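PDB 6M40: NS3-like protein from Alongshan virus, which forms the RNA helicase domain of a larger viral protein and probably couples ATP hydrolysis to the unwinding of RNA. Local coordinates for residues S112-E117 with A144-T149; G18-L23 with L131-V136; Y50-T55 with T91-L96; W45-Y50 with A108-Y113. One frame throughout, in Å; residues are numbered along the deposited sequence.

All four contacts involve the parallel sheet ordered 20-24, 145-149, 111-116, 48-53, 88-92, 72-75. Three of them follow neighbouring strands across it: contact 1 joins 145-149 to 111-116, contact 4 joins 111-116 to 48-53, and contact 3 joins 48-53 to 88-92 and the start of helix 93-102. Contact 2 sets edge strand 20-24 against helix 123-136. Centre to centre, contact 1 is about 8 Å from contact 2, 10 Å from contact 3 and 12 Å from contact 4. Along the chain, contacts 3 and 4 nest within the span closed by contact 2, while contact 1 crosses it. Together they join parts of the RecA-like domain that probably binds ATP.

Contact 1 (S112-E117 with A144-T149); sequences SYVLDE and ACIEMT
A144 N donates to S112 OG at 2.8 Å with an N-H...O angle of 162°, so a side-chain hydroxyl opens the pairing of these two strands. Backbone bonds continue it: Y113 N to A144 O, I146 N to Y113 O, L115 N to I146 O at 3.0 Å, M148 N to L115 O, and E117 N to M148 O. With axes 4.8 Å apart and only 3° between their directions, this is regular parallel pairing.

Beyond the backbone, D116 and selenomethionine M148 approach on one face. The M148 chain bends at its last torsion (chi3 -76°), which sets CE 3.2 Å from D116 OD1. That oxygen's strong partner is K31, through a salt bridge. On the same face V114 and I146 run alongside each other, CG2 of V114 being 4.1 Å from CB of I146. On the opposite face L115 CD1 rests 4.2 Å from C145 SG.

D116 and E117 begin the DExH sequence (motif II, Walker B), and the K31 bridge ties it to the P-loop lysine. Helix 123-136 covers the Y113 and C145 face, helix 31-42 packs on I146 and M148, and strand 48-53 bonds to the other edge of strand 111-116.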
# COMPACT_ATOMS: atom_id res chain seq x y z
N SER A 112 -20.31 -10.51 2.21
CA SER A 112 -19.88 -9.61 1.15
C SER A 112 -18.77 -8.71 1.68
O SER A 112 -18.67 -8.45 2.88
CB SER A 112 -21.06 -8.79 0.63
OG SER A 112 -21.92 -9.61 -0.14
N TYR A 113 -17.92 -8.25 0.76
CA TYR A 113 -16.72 -7.50 1.11
C TYR A 113 -16.75 -6.16 0.39
O TYR A 113 -17.38 -6.02 -0.66
CB TYR A 113 -15.46 -8.34 0.78
CG TYR A 113 -15.51 -9.75 1.39
CD1 TYR A 113 -16.21 -10.78 0.77
CD2 TYR A 113 -14.89 -10.03 2.61
CE1 TYR A 113 -16.28 -12.06 1.32
CE2 TYR A 113 -14.95 -11.32 3.18
CZ TYR A 113 -15.65 -12.32 2.52
OH TYR A 113 -15.73 -13.58 3.06
N VAL A 114 -16.14 -5.15 1.00
CA VAL A 114 -15.91 -3.85 0.37
C VAL A 114 -14.45 -3.50 0.62
O VAL A 114 -14.05 -3.32 1.78
CB VAL A 114 -16.82 -2.74 0.94
CG1 VAL A 114 -16.30 -1.37 0.53
CG2 VAL A 114 -18.27 -2.91 0.47
N LEU A 115 -13.67 -3.40 -0.44
CA LEU A 115 -12.24 -3.15 -0.34
C LEU A 115 -11.90 -1.79 -0.93
O LEU A 115 -12.32 -1.47 -2.04
CB LEU A 115 -11.44 -4.24 -1.05
CG LEU A 115 -11.28 -5.59 -0.36
CD1 LEU A 115 -12.59 -6.29 -0.11
CD2 LEU A 115 -10.37 -6.44 -1.23
N ASP A 116 -11.13 -1.01 -0.18
CA ASP A 116 -10.76 0.34 -0.56
C ASP A 116 -9.25 0.40 -0.76
O ASP A 116 -8.49 -0.18 0.01
CB ASP A 116 -11.19 1.36 0.51
CG ASP A 116 -10.87 2.79 0.14
OD1 ASP A 116 -10.64 3.08 -1.04
OD2 ASP A 116 -10.82 3.63 1.06
N GLU A 117 -8.83 1.10 -1.82
CA GLU A 117 -7.41 1.23 -2.15
C GLU A 117 -6.83 -0.12 -2.56
O GLU A 117 -5.72 -0.49 -2.16
CB GLU A 117 -6.63 1.82 -0.98
CG GLU A 117 -7.10 3.18 -0.53
CD GLU A 117 -6.66 4.29 -1.46
OE1 GLU A 117 -5.44 4.46 -1.64
OE2 GLU A 117 -7.53 5.00 -2.00
N ALA A 144 -21.47 -10.42 -2.73
CA ALA A 144 -20.75 -9.68 -3.76
C ALA A 144 -19.56 -8.97 -3.13
O ALA A 144 -19.44 -8.87 -1.90
CB ALA A 144 -21.67 -8.66 -4.46
N CYS A 145 -18.67 -8.46 -3.99
CA CYS A 145 -17.55 -7.62 -3.59
C CYS A 145 -17.65 -6.28 -4.31
O CYS A 145 -18.16 -6.20 -5.43
CB CYS A 145 -16.20 -8.30 -3.89
SG CYS A 145 -14.72 -7.30 -3.56
N ILE A 146 -17.15 -5.24 -3.66
CA ILE A 146 -17.04 -3.92 -4.27
C ILE A 146 -15.59 -3.48 -4.13
O ILE A 146 -15.13 -3.18 -3.02
CB ILE A 146 -17.99 -2.90 -3.65
CG1 ILE A 146 -19.44 -3.30 -3.96
CG2 ILE A 146 -17.71 -1.51 -4.20
CD1 ILE A 146 -20.47 -2.38 -3.38
N GLU A 147 -14.87 -3.45 -5.24
CA GLU A 147 -13.52 -2.92 -5.30
C GLU A 147 -13.55 -1.44 -5.68
O GLU A 147 -14.31 -1.04 -6.57
CB GLU A 147 -12.68 -3.67 -6.33
CG GLU A 147 -11.95 -4.88 -5.83
CD GLU A 147 -11.00 -5.41 -6.88
OE1 GLU A 147 -10.52 -4.62 -7.71
OE2 GLU A 147 -10.75 -6.63 -6.88
N MSE A 148 -12.71 -0.65 -5.03
CA MSE A 148 -12.60 0.76 -5.38
C MSE A 148 -11.14 1.20 -5.29
O MSE A 148 -10.47 1.01 -4.28
CB MSE A 148 -13.49 1.63 -4.49
CG MSE A 148 -13.71 1.10 -3.07
SE MSE A 148 -14.96 2.24 -2.09
CE MSE A 148 -13.75 3.74 -1.71
N THR A 149 -10.67 1.79 -6.39
CA THR A 149 -9.27 2.14 -6.55
C THR A 149 -9.16 3.41 -7.38
O THR A 149 -10.10 3.82 -8.06
CB THR A 149 -8.47 1.04 -7.25
OG1 THR A 149 -9.14 0.72 -8.48
CG2 THR A 149 -8.35 -0.18 -6.39

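Contact 2 (G18-L23 with L131-V136); sequences GVVLQL and LIHQTV
H133 reaches from the last turns of helix 123-136 to V20 on edge strand 20-24, and its imidazole can be followed atom by atom. Beyond CB, the first torsion sets CG anti to the carbonyl carbon (chi1 -69°), which places CG beside the backbone N. Contact begins at CD2, which lies 3.6 Å from V20 CG1 and 3.8 Å from V20 CG2, so it touches both branches of the valine. NE2, the next ring atom, is 3.7 Å from V20 CG1 and probably hydrogen-bonds to E147 OE2 on strand 145-149. The two side chains cross at about a right angle, with the methyl CG1 approaching the ring obliquely.

One turn further along the helix, V136 supplies the second patch. Its CG1 comes within 3.6 Å of V19 O and, more loosely, 4.4 Å from V20 CG2, while its carbonyl O lies 3.6 Å from G18 CA. That carbonyl also accepts a hydrogen bond from S141 OG. The two segments bury 210 Å² in all, a modest area at the margin of the sheet. Helix 123-136, the connection between strands 111-116 and 145-149, packs on the sheet of the RecA-like fold and here reaches its edge strand.

Chemically the contact is van der Waals packing: valine methyls meet the CD2-NE2 side of the imidazole, while NE2 has its probable polar partner in E147.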
# COMPACT_ATOMS: atom_id res chain seq x y z
N GLY A 18 -23.71 -12.72 -7.10
CA GLY A 18 -22.35 -13.18 -6.95
C GLY A 18 -21.42 -12.61 -8.01
O GLY A 18 -21.10 -13.28 -8.99
N VAL A 19 -20.97 -11.38 -7.79
CA VAL A 19 -20.24 -10.61 -8.78
C VAL A 19 -19.22 -9.75 -8.05
O VAL A 19 -19.43 -9.35 -6.91
CB VAL A 19 -21.20 -9.74 -9.63
CG1 VAL A 19 -20.43 -8.74 -10.50
CG2 VAL A 19 -22.10 -10.63 -10.48
N VAL A 20 -18.10 -9.47 -8.72
CA VAL A 20 -17.13 -8.48 -8.26
C VAL A 20 -17.30 -7.23 -9.11
O VAL A 20 -17.34 -7.31 -10.34
CB VAL A 20 -15.69 -8.99 -8.34
CG1 VAL A 20 -14.74 -7.97 -7.71
CG2 VAL A 20 -15.55 -10.35 -7.64
N LEU A 21 -17.40 -6.07 -8.46
CA LEU A 21 -17.76 -4.83 -9.13
C LEU A 21 -16.73 -3.76 -8.78
O LEU A 21 -16.73 -3.25 -7.65
CB LEU A 21 -19.17 -4.39 -8.75
CG LEU A 21 -19.90 -3.37 -9.63
CD1 LEU A 21 -20.04 -2.06 -8.86
CD2 LEU A 21 -19.21 -3.15 -10.95
N GLN A 22 -15.87 -3.43 -9.73
CA GLN A 22 -14.93 -2.33 -9.56
C GLN A 22 -15.64 -0.99 -9.67
O GLN A 22 -16.59 -0.83 -10.44
CB GLN A 22 -13.83 -2.38 -10.61
CG GLN A 22 -12.95 -3.61 -10.58
CD GLN A 22 -11.73 -3.44 -11.46
OE1 GLN A 22 -10.63 -3.18 -10.97
NE2 GLN A 22 -11.91 -3.59 -12.76
N LEU A 23 -15.15 -0.01 -8.91
CA LEU A 23 -15.63 1.36 -9.00
C LEU A 23 -14.42 2.28 -8.93
O LEU A 23 -13.82 2.42 -7.86
CB LEU A 23 -16.62 1.68 -7.89
CG LEU A 23 -17.96 0.94 -7.92
CD1 LEU A 23 -18.85 1.57 -6.88
CD2 LEU A 23 -18.60 1.00 -9.29
N LEU A 131 -8.63 -13.91 -2.96
CA LEU A 131 -9.47 -14.77 -2.13
C LEU A 131 -10.90 -14.23 -2.05
O LEU A 131 -11.86 -15.01 -2.06
CB LEU A 131 -8.86 -14.91 -0.74
CG LEU A 131 -7.58 -15.75 -0.70
CD1 LEU A 131 -6.83 -15.58 0.61
CD2 LEU A 131 -7.90 -17.24 -0.92
N ILE A 132 -11.05 -12.91 -1.96
CA ILE A 132 -12.39 -12.33 -2.02
C ILE A 132 -13.03 -12.62 -3.37
O ILE A 132 -14.22 -12.92 -3.46
CB ILE A 132 -12.35 -10.82 -1.73
CG1 ILE A 132 -11.67 -10.55 -0.38
CG2 ILE A 132 -13.77 -10.26 -1.73
CD1 ILE A 132 -12.34 -11.21 0.79
N HIS A 133 -12.24 -12.51 -4.45
CA HIS A 133 -12.76 -12.84 -5.78
C HIS A 133 -13.22 -14.30 -5.84
O HIS A 133 -14.24 -14.61 -6.47
CB HIS A 133 -11.69 -12.59 -6.85
CG HIS A 133 -11.38 -11.14 -7.08
ND1 HIS A 133 -10.35 -10.74 -7.90
CD2 HIS A 133 -11.95 -10.01 -6.60
CE1 HIS A 133 -10.30 -9.41 -7.91
NE2 HIS A 133 -11.26 -8.95 -7.13
N GLN A 134 -12.47 -15.21 -5.20
CA GLN A 134 -12.81 -16.63 -5.26
C GLN A 134 -14.07 -16.93 -4.46
O GLN A 134 -14.96 -17.65 -4.94
CB GLN A 134 -11.63 -17.47 -4.74
CG GLN A 134 -11.84 -19.00 -4.75
CD GLN A 134 -10.84 -19.76 -3.88
OE1 GLN A 134 -10.65 -19.42 -2.71
NE2 GLN A 134 -10.21 -20.79 -4.44
N THR A 135 -14.17 -16.42 -3.24
CA THR A 135 -15.31 -16.76 -2.39
C THR A 135 -16.58 -16.02 -2.76
O THR A 135 -17.65 -16.35 -2.23
CB THR A 135 -15.01 -16.48 -0.92
OG1 THR A 135 -16.01 -17.10 -0.10
CG2 THR A 135 -15.01 -14.99 -0.65
N VAL A 136 -16.51 -15.02 -3.64
CA VAL A 136 -17.67 -14.24 -4.03
C VAL A 136 -18.25 -14.73 -5.35
O VAL A 136 -19.47 -14.78 -5.50
CB VAL A 136 -17.30 -12.74 -4.09
CG1 VAL A 136 -18.44 -11.93 -4.68
CG2 VAL A 136 -16.94 -12.22 -2.70

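Contact 3 (Y50-T55 with T91-L96); sequences YVAGPT and TTHQTL
V51 O accepts from T91 N at 2.7 Å, T91 O accepts from G53 N, and G53 O accepts from H93 N, which pairs the strands in parallel until the second chain turns into helix 93-102. The arrangement is a strand-to-helix junction of the RecA-like helicase fold, and the sequence G53-P54-T55 is consistent with motif Ia of flavivirus NS3-type helicases. The third bond departs from strand geometry: H93 N stands above the carbonyl plane of G53, 62° out of it, as the chain swings into the helix.

T92 is the N-cap. Its OG1, set between the backbone N and the carbonyl carbon (chi1 75°), accepts from T95 N at 3.3 Å in an almost straight bond of 177°.

One face of the H93 imidazole is covered by the G53-P54 backbone. G53 C sits 3.8 Å above the centre of the ring and P54 N lies over it, offset toward the rim; G53 CA makes a CH-pi contact 4.1 Å from the centroid. The P54 ring runs alongside, its CD near H93 CE1. Helix 123-136 packs on H93 through T125 and L128.

Further along the helix, L96 CD1 is 4.1 Å from both A52 CB and Y50 CB.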
# COMPACT_ATOMS: atom_id res chain seq x y z
N TYR A 50 -17.82 -7.12 5.34
CA TYR A 50 -16.52 -6.74 5.86
C TYR A 50 -15.98 -5.58 5.05
O TYR A 50 -16.06 -5.59 3.82
CB TYR A 50 -15.56 -7.93 5.83
CG TYR A 50 -15.84 -8.92 6.93
CD1 TYR A 50 -16.85 -9.87 6.82
CD2 TYR A 50 -15.10 -8.90 8.10
CE1 TYR A 50 -17.11 -10.78 7.84
CE2 TYR A 50 -15.34 -9.80 9.13
CZ TYR A 50 -16.34 -10.73 8.99
OH TYR A 50 -16.57 -11.61 10.02
N VAL A 51 -15.46 -4.57 5.73
CA VAL A 51 -14.92 -3.38 5.09
C VAL A 51 -13.45 -3.27 5.47
O VAL A 51 -13.11 -3.35 6.66
CB VAL A 51 -15.69 -2.11 5.49
CG1 VAL A 51 -15.14 -0.90 4.74
CG2 VAL A 51 -17.19 -2.28 5.21
N ALA A 52 -12.59 -3.08 4.48
CA ALA A 52 -11.16 -3.10 4.75
C ALA A 52 -10.44 -2.05 3.91
O ALA A 52 -10.80 -1.78 2.76
CB ALA A 52 -10.54 -4.47 4.48
N GLY A 53 -9.41 -1.47 4.51
CA GLY A 53 -8.57 -0.51 3.85
C GLY A 53 -7.13 -0.67 4.26
O GLY A 53 -6.82 -1.22 5.32
N PRO A 54 -6.23 -0.16 3.46
CA PRO A 54 -4.81 -0.49 3.63
C PRO A 54 -4.28 -0.20 5.03
O PRO A 54 -3.95 -1.13 5.77
CB PRO A 54 -4.13 0.38 2.57
CG PRO A 54 -5.10 1.51 2.31
CD PRO A 54 -6.45 0.92 2.47
N THR A 55 -4.20 1.07 5.41
CA THR A 55 -3.69 1.44 6.73
C THR A 55 -4.85 1.68 7.69
O THR A 55 -6.02 1.71 7.31
CB THR A 55 -2.77 2.66 6.61
OG1 THR A 55 -2.37 3.10 7.92
CG2 THR A 55 -3.47 3.79 5.87
N THR A 91 -11.95 -3.11 9.09
CA THR A 91 -10.61 -3.43 9.53
C THR A 91 -9.66 -3.02 8.41
O THR A 91 -10.03 -2.24 7.54
CB THR A 91 -10.52 -4.91 9.92
OG1 THR A 91 -9.15 -5.31 10.07
CG2 THR A 91 -11.22 -5.80 8.90
N THR A 92 -8.43 -3.51 8.46
CA THR A 92 -7.46 -3.25 7.40
C THR A 92 -7.35 -4.47 6.49
O THR A 92 -7.83 -5.56 6.82
CB THR A 92 -6.09 -2.92 8.01
OG1 THR A 92 -5.49 -4.13 8.51
CG2 THR A 92 -6.26 -1.95 9.15
N HIS A 93 -6.72 -4.27 5.33
CA HIS A 93 -6.45 -5.39 4.44
C HIS A 93 -5.75 -6.51 5.19
O HIS A 93 -6.25 -7.64 5.27
CB HIS A 93 -5.58 -4.94 3.26
CG HIS A 93 -6.28 -4.04 2.30
ND1 HIS A 93 -5.61 -3.12 1.51
CD2 HIS A 93 -7.59 -3.93 1.96
CE1 HIS A 93 -6.48 -2.49 0.74
NE2 HIS A 93 -7.68 -2.96 0.99
N GLN A 94 -4.58 -6.20 5.75
CA GLN A 94 -3.79 -7.19 6.46
C GLN A 94 -4.64 -8.00 7.43
O GLN A 94 -4.77 -9.22 7.27
CB GLN A 94 -2.64 -6.49 7.19
CG GLN A 94 -1.36 -7.33 7.24
CD GLN A 94 -0.10 -6.49 7.45
OE1 GLN A 94 -0.10 -5.27 7.27
NE2 GLN A 94 0.97 -7.16 7.84
N THR A 95 -5.24 -7.37 8.44
CA THR A 95 -5.83 -8.20 9.48
C THR A 95 -7.16 -8.82 9.07
O THR A 95 -7.67 -9.68 9.79
CB THR A 95 -6.03 -7.45 10.81
OG1 THR A 95 -7.15 -6.57 10.75
CG2 THR A 95 -4.77 -6.69 11.21
N LEU A 96 -7.74 -8.44 7.93
CA LEU A 96 -8.81 -9.26 7.37
C LEU A 96 -8.25 -10.55 6.79
O LEU A 96 -8.78 -11.64 7.04
CB LEU A 96 -9.59 -8.50 6.30
CG LEU A 96 -10.93 -9.17 5.93
CD1 LEU A 96 -11.62 -8.38 4.87
CD2 LEU A 96 -10.82 -10.62 5.48

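Contact 4 (W45-Y50 with A108-Y113); sequences WSNRVY and AKDVSY
R48, V49 and Y50 pair in parallel with V111, S112 and Y113, joining the beginnings of two central strands of the sheet, 48-53 and 111-116. The strand axes approach to 4.7 Å and cross at -28°, a twisted pairing. S112 N donates to R48 O, and Y50 N donates to S112 O at 2.9 Å.

Ahead of the strands, D110 works with both its backbone and its side chain. Its O accepts from N47 N at 3.0 Å and weakly from R48 N. N47 ND2 donates to D110 OD2 at 2.8 Å, the oxygen accepting through its anti lone pair. The amide and carboxylate planes stand 85° apart, and OD2 lies 30° out of the amide plane, so the groups meet crossed rather than flat.

On the face bearing V49 and S112, the OG atoms of S46 and S112 are linked by a weak bond of 3.5 Å. S112 OG has its stronger partner in A144 N, and S46 OG also bonds to L42 O of helix 31-42. W45 brings the edge of its indole to the same place, its NE1 3.9 Å from S112 OG. On the other face V111 CG1 meets the edge of the Y50 ring at CD1, while Y50 CB lies 3.9 Å from Y113 CD2.

Parallel central strands with helices packed on both faces, here 31-42 and 123-136, are characteristic of the RecA-like P-loop NTPase core.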
# COMPACT_ATOMS: atom_id res chain seq x y z
N TRP A 45 -28.93 -9.34 0.32
CA TRP A 45 -28.86 -10.79 0.19
C TRP A 45 -27.89 -11.46 1.14
O TRP A 45 -27.96 -12.69 1.29
CB TRP A 45 -28.45 -11.17 -1.25
CG TRP A 45 -27.32 -10.32 -1.80
CD1 TRP A 45 -26.06 -10.21 -1.30
CD2 TRP A 45 -27.36 -9.47 -2.96
NE1 TRP A 45 -25.31 -9.34 -2.06
CE2 TRP A 45 -26.09 -8.87 -3.09
CE3 TRP A 45 -28.35 -9.16 -3.90
CZ2 TRP A 45 -25.78 -7.98 -4.11
CZ3 TRP A 45 -28.04 -8.27 -4.92
CH2 TRP A 45 -26.77 -7.69 -5.02
N SER A 46 -26.98 -10.73 1.78
CA SER A 46 -25.98 -11.31 2.65
C SER A 46 -26.16 -10.81 4.08
O SER A 46 -26.85 -9.82 4.33
CB SER A 46 -24.56 -10.99 2.15
OG SER A 46 -24.16 -9.69 2.53
N ASN A 47 -25.53 -11.52 5.02
CA ASN A 47 -25.77 -11.33 6.45
C ASN A 47 -24.69 -10.52 7.16
O ASN A 47 -24.97 -9.91 8.19
CB ASN A 47 -25.89 -12.68 7.16
CG ASN A 47 -26.98 -13.55 6.60
OD1 ASN A 47 -27.98 -13.06 6.08
ND2 ASN A 47 -26.81 -14.86 6.72
N ARG A 48 -23.45 -10.56 6.67
CA ARG A 48 -22.38 -9.70 7.19
C ARG A 48 -21.65 -9.06 6.01
O ARG A 48 -21.62 -9.62 4.91
CB ARG A 48 -21.36 -10.48 8.04
CG ARG A 48 -21.94 -11.22 9.21
CD ARG A 48 -20.85 -11.58 10.21
NE ARG A 48 -21.40 -12.10 11.46
CZ ARG A 48 -20.69 -12.33 12.56
NH1 ARG A 48 -19.39 -12.08 12.58
NH2 ARG A 48 -21.28 -12.80 13.64
N VAL A 49 -21.06 -7.90 6.25
CA VAL A 49 -20.24 -7.24 5.24
C VAL A 49 -18.96 -6.73 5.90
O VAL A 49 -19.01 -5.98 6.88
CB VAL A 49 -20.96 -6.08 4.54
CG1 VAL A 49 -19.96 -5.25 3.75
CG2 VAL A 49 -22.06 -6.60 3.64
N TYR A 50 -17.82 -7.12 5.34
CA TYR A 50 -16.52 -6.74 5.86
C TYR A 50 -15.98 -5.58 5.05
O TYR A 50 -16.06 -5.59 3.82
CB TYR A 50 -15.56 -7.93 5.83
CG TYR A 50 -15.84 -8.92 6.93
CD1 TYR A 50 -16.85 -9.87 6.82
CD2 TYR A 50 -15.10 -8.90 8.10
CE1 TYR A 50 -17.11 -10.78 7.84
CE2 TYR A 50 -15.34 -9.80 9.13
CZ TYR A 50 -16.34 -10.73 8.99
OH TYR A 50 -16.57 -11.61 10.02
N ALA A 108 -17.88 -19.59 3.85
CA ALA A 108 -19.22 -19.03 3.98
C ALA A 108 -19.70 -18.53 2.62
O ALA A 108 -18.92 -18.29 1.70
CB ALA A 108 -19.23 -17.90 5.00
N LYS A 109 -21.02 -18.41 2.49
CA LYS A 109 -21.64 -17.94 1.26
C LYS A 109 -22.46 -16.67 1.48
O LYS A 109 -23.13 -16.21 0.54
CB LYS A 109 -22.53 -19.03 0.66
CG LYS A 109 -21.80 -20.01 -0.24
CD LYS A 109 -21.41 -21.28 0.50
CE LYS A 109 -22.46 -22.37 0.33
NZ LYS A 109 -22.32 -23.42 1.39
N ASP A 110 -22.41 -16.08 2.68
CA ASP A 110 -23.29 -14.99 3.07
C ASP A 110 -22.49 -13.79 3.56
O ASP A 110 -22.99 -12.99 4.36
CB ASP A 110 -24.27 -15.44 4.15
CG ASP A 110 -23.58 -15.88 5.44
OD1 ASP A 110 -22.44 -16.38 5.39
OD2 ASP A 110 -24.19 -15.74 6.52
N VAL A 111 -21.25 -13.64 3.09
CA VAL A 111 -20.38 -12.55 3.51
C VAL A 111 -19.94 -11.79 2.27
O VAL A 111 -19.25 -12.35 1.41
CB VAL A 111 -19.16 -13.05 4.30
CG1 VAL A 111 -18.33 -11.87 4.77
CG2 VAL A 111 -19.58 -13.91 5.47
N SER A 112 -20.31 -10.51 2.21
CA SER A 112 -19.88 -9.61 1.15
C SER A 112 -18.77 -8.71 1.68
O SER A 112 -18.67 -8.45 2.88
CB SER A 112 -21.06 -8.79 0.63
OG SER A 112 -21.92 -9.61 -0.14
N TYR A 113 -17.92 -8.25 0.76
CA TYR A 113 -16.72 -7.50 1.11
C TYR A 113 -16.75 -6.16 0.39
O TYR A 113 -17.38 -6.02 -0.66
CB TYR A 113 -15.46 -8.34 0.78
CG TYR A 113 -15.51 -9.75 1.39
CD1 TYR A 113 -16.21 -10.78 0.77
CD2 TYR A 113 -14.89 -10.03 2.61
CE1 TYR A 113 -16.28 -12.06 1.32
CE2 TYR A 113 -14.95 -11.32 3.18
CZ TYR A 113 -15.65 -12.32 2.52
OH TYR A 113 -15.73 -13.58 3.06